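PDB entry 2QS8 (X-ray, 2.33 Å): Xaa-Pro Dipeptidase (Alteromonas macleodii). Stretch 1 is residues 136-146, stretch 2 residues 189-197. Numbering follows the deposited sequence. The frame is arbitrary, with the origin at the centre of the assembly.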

# COMPACT_ATOMS: atom_id res chain seq x y z
N ARG A 136 24.56 27.23 13.75
CA ARG A 136 24.75 25.86 13.28
C ARG A 136 23.32 25.34 13.21
O ARG A 136 22.60 25.38 14.22
CB ARG A 136 25.56 25.04 14.28
CG ARG A 136 27.01 25.45 14.42
CD ARG A 136 27.69 24.72 15.58
NE ARG A 136 28.97 25.33 15.91
CZ ARG A 136 30.09 25.19 15.19
NH1 ARG A 136 30.09 24.44 14.09
NH2 ARG A 136 31.19 25.81 15.56
N ILE A 137 22.89 24.88 12.05
CA ILE A 137 21.53 24.40 11.90
C ILE A 137 21.39 22.90 11.74
O ILE A 137 22.10 22.28 10.96
CB ILE A 137 20.84 25.06 10.68
CG1 ILE A 137 20.81 26.58 10.84
CG2 ILE A 137 19.42 24.50 10.53
CD1 ILE A 137 20.16 27.31 9.66
N PHE A 138 20.47 22.33 12.50
CA PHE A 138 20.17 20.91 12.44
C PHE A 138 18.69 20.89 12.07
O PHE A 138 17.82 21.30 12.85
CB PHE A 138 20.46 20.24 13.77
CG PHE A 138 21.93 20.21 14.10
CD1 PHE A 138 22.50 21.21 14.86
CD2 PHE A 138 22.75 19.19 13.61
CE1 PHE A 138 23.86 21.20 15.15
CE2 PHE A 138 24.12 19.17 13.90
CZ PHE A 138 24.67 20.18 14.66
N ALA A 139 18.41 20.43 10.85
CA ALA A 139 17.07 20.45 10.32
C ALA A 139 16.35 19.12 10.20
O ALA A 139 16.96 18.06 10.05
CB ALA A 139 17.08 21.14 8.97
N ALA A 140 15.03 19.19 10.26
CA ALA A 140 14.18 18.02 10.16
C ALA A 140 13.46 18.02 8.80
O ALA A 140 12.79 17.04 8.45
CB ALA A 140 13.17 18.01 11.29
N GLY A 141 13.61 19.10 8.05
CA GLY A 141 12.93 19.20 6.77
C GLY A 141 11.42 19.26 6.97
O GLY A 141 10.92 19.88 7.92
N LYS A 142 10.67 18.60 6.09
CA LYS A 142 9.22 18.60 6.19
C LYS A 142 8.72 17.76 7.35
O LYS A 142 9.09 16.60 7.49
CB LYS A 142 8.59 18.07 4.89
CG LYS A 142 7.06 17.96 4.95
CD LYS A 142 6.36 19.31 4.84
CE LYS A 142 4.87 19.18 5.12
NZ LYS A 142 4.59 18.99 6.57
N THR A 143 7.90 18.37 8.20
CA THR A 143 7.32 17.67 9.35
C THR A 143 6.39 16.59 8.79
O THR A 143 5.65 16.83 7.84
CB THR A 143 6.46 18.62 10.23
OG1 THR A 143 7.31 19.64 10.79
CG2 THR A 143 5.79 17.84 11.36
N ILE A 144 6.44 15.39 9.36
CA ILE A 144 5.60 14.32 8.86
C ILE A 144 4.28 14.23 9.62
O ILE A 144 4.24 14.31 10.84
CB ILE A 144 6.33 12.97 8.94
CG1 ILE A 144 7.61 13.02 8.10
CG2 ILE A 144 5.40 11.86 8.46
CD1 ILE A 144 8.43 11.73 8.14
N ALA A 145 3.20 14.06 8.86
CA ALA A 145 1.87 13.98 9.42
C ALA A 145 1.01 12.96 8.68
O ALA A 145 1.37 12.47 7.61
CB ALA A 145 1.19 15.36 9.34
N THR A 146 -0.14 12.66 9.28
CA THR A 146 -1.11 11.76 8.67
C THR A 146 -2.17 12.64 8.02
O THR A 146 -2.28 13.82 8.33
CB THR A 146 -1.77 10.84 9.71
OG1 THR A 146 -2.27 11.61 10.80
CG2 THR A 146 -0.75 9.85 10.22
N GLY A 189 18.04 15.55 2.70
CA GLY A 189 19.22 16.04 3.41
C GLY A 189 18.98 16.42 4.87
O GLY A 189 19.82 17.09 5.46
N ALA A 190 17.87 15.98 5.46
CA ALA A 190 17.57 16.31 6.86
C ALA A 190 18.48 15.60 7.89
O ALA A 190 18.96 14.50 7.64
CB ALA A 190 16.12 15.98 7.17
N ASP A 191 18.70 16.25 9.03
CA ASP A 191 19.52 15.68 10.11
C ASP A 191 18.63 14.85 11.02
O ASP A 191 19.08 13.89 11.64
CB ASP A 191 20.16 16.78 10.97
CG ASP A 191 21.05 17.71 10.17
OD1 ASP A 191 20.64 18.87 9.93
OD2 ASP A 191 22.16 17.27 9.79
N GLY A 192 17.35 15.23 11.09
CA GLY A 192 16.42 14.52 11.94
C GLY A 192 15.00 14.49 11.41
O GLY A 192 14.70 14.93 10.30
N ILE A 193 14.10 13.97 12.25
CA ILE A 193 12.70 13.83 11.90
C ILE A 193 11.80 14.55 12.87
O ILE A 193 12.07 14.60 14.07
CB ILE A 193 12.28 12.34 11.88
CG1 ILE A 193 13.04 11.58 10.79
CG2 ILE A 193 10.77 12.21 11.69
CD1 ILE A 193 12.71 12.04 9.36
N LYS A 194 10.72 15.11 12.34
CA LYS A 194 9.73 15.80 13.14
C LYS A 194 8.34 15.32 12.71
O LYS A 194 8.05 15.25 11.51
CB LYS A 194 9.86 17.31 12.94
CG LYS A 194 8.67 18.11 13.43
CD LYS A 194 8.51 18.06 14.93
CE LYS A 194 7.41 19.01 15.39
NZ LYS A 194 7.56 20.37 14.80
N ILE A 195 7.50 14.96 13.67
CA ILE A 195 6.14 14.51 13.36
C ILE A 195 5.14 15.19 14.29
O ILE A 195 5.50 15.66 15.38
CB ILE A 195 5.97 12.98 13.55
CG1 ILE A 195 6.12 12.61 15.03
CG2 ILE A 195 6.95 12.24 12.68
CD1 ILE A 195 5.85 11.13 15.34
N THR A 196 3.89 15.25 13.86
CA THR A 196 2.82 15.80 14.68
C THR A 196 2.01 14.58 15.13
O THR A 196 1.16 14.06 14.40
CB THR A 196 1.92 16.81 13.90
OG1 THR A 196 1.56 16.26 12.62
CG2 THR A 196 2.66 18.11 13.68
N VAL A 197 2.31 14.10 16.34
CA VAL A 197 1.63 12.94 16.88
C VAL A 197 0.20 13.24 17.36
O VAL A 197 -0.56 12.32 17.64
CB VAL A 197 2.46 12.30 18.03
CG1 VAL A 197 2.12 12.95 19.35
CG2 VAL A 197 2.21 10.79 18.07
O HOH W 1 10.88 15.57 9.63
O HOH W 2 -0.42 14.52 12.10

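Two segments whose touching residues lie at least 49 positions apart in sequence run in broadly the same direction, 42° between their end-to-end lines, and join by backbone bonds at two sites with a looser, watered stretch between.

Stretch 2 opens at Gly189, just past a helix, where phi of 110° and psi of 15° would jam a CB against the preceding carbonyl; glycine fits that turn. Ala190 then points its CB toward stretch 1, resting 3.7 Å from Ala140 O.

Asp191 makes the first lock. Its backbone N donates to Ala139 O at 2.7 Å, while its carboxylate turns back so that OD1 accepts from Ala139 N at 2.9 Å. One residue thus satisfies both polar groups of Ala139, the side chain standing in for a strand partner. Gly192 N adds a second donor to the same Ala139 O at 3.0 Å, and Gly192 O receives a CA-H...O contact from Ala140 CA at 3.1 Å.

Ile193 points its CB away, yet its CG2 still reaches Ile144 CD1 at 4.3 Å. At Lys194 the chains are spliced by water 1, which accepts from Lys194 N (2.8 Å) and lies within hydrogen-bonding distance of Ala140 O (2.7 Å) and Lys142 O (3.0 Å), with more acceptors in reach than it has protons. The lysine's aliphatic part serves as packing: its CB lies 3.8 Å from Ala140 CB, and its CG 3.3 Å from Thr143 OG1.

The second lock is a single parallel-type bridge around Ile195. Ile144 N donates to Lys194 O at 2.7 Å, nearly straight at 170°, and Thr196 N returns a bond to Ile144 O at 3.2 Å, so Ile144 is held by the residues flanking Ile195. Alongside this backbone pairing, Ile195 CG2 packs 3.9 Å from Ile144 CB. Thr196 CG2 meets Thr143 CG2 at 3.9 Å, methyl to methyl, while Thr196 OG1 donates to water 2 at 2.7 Å.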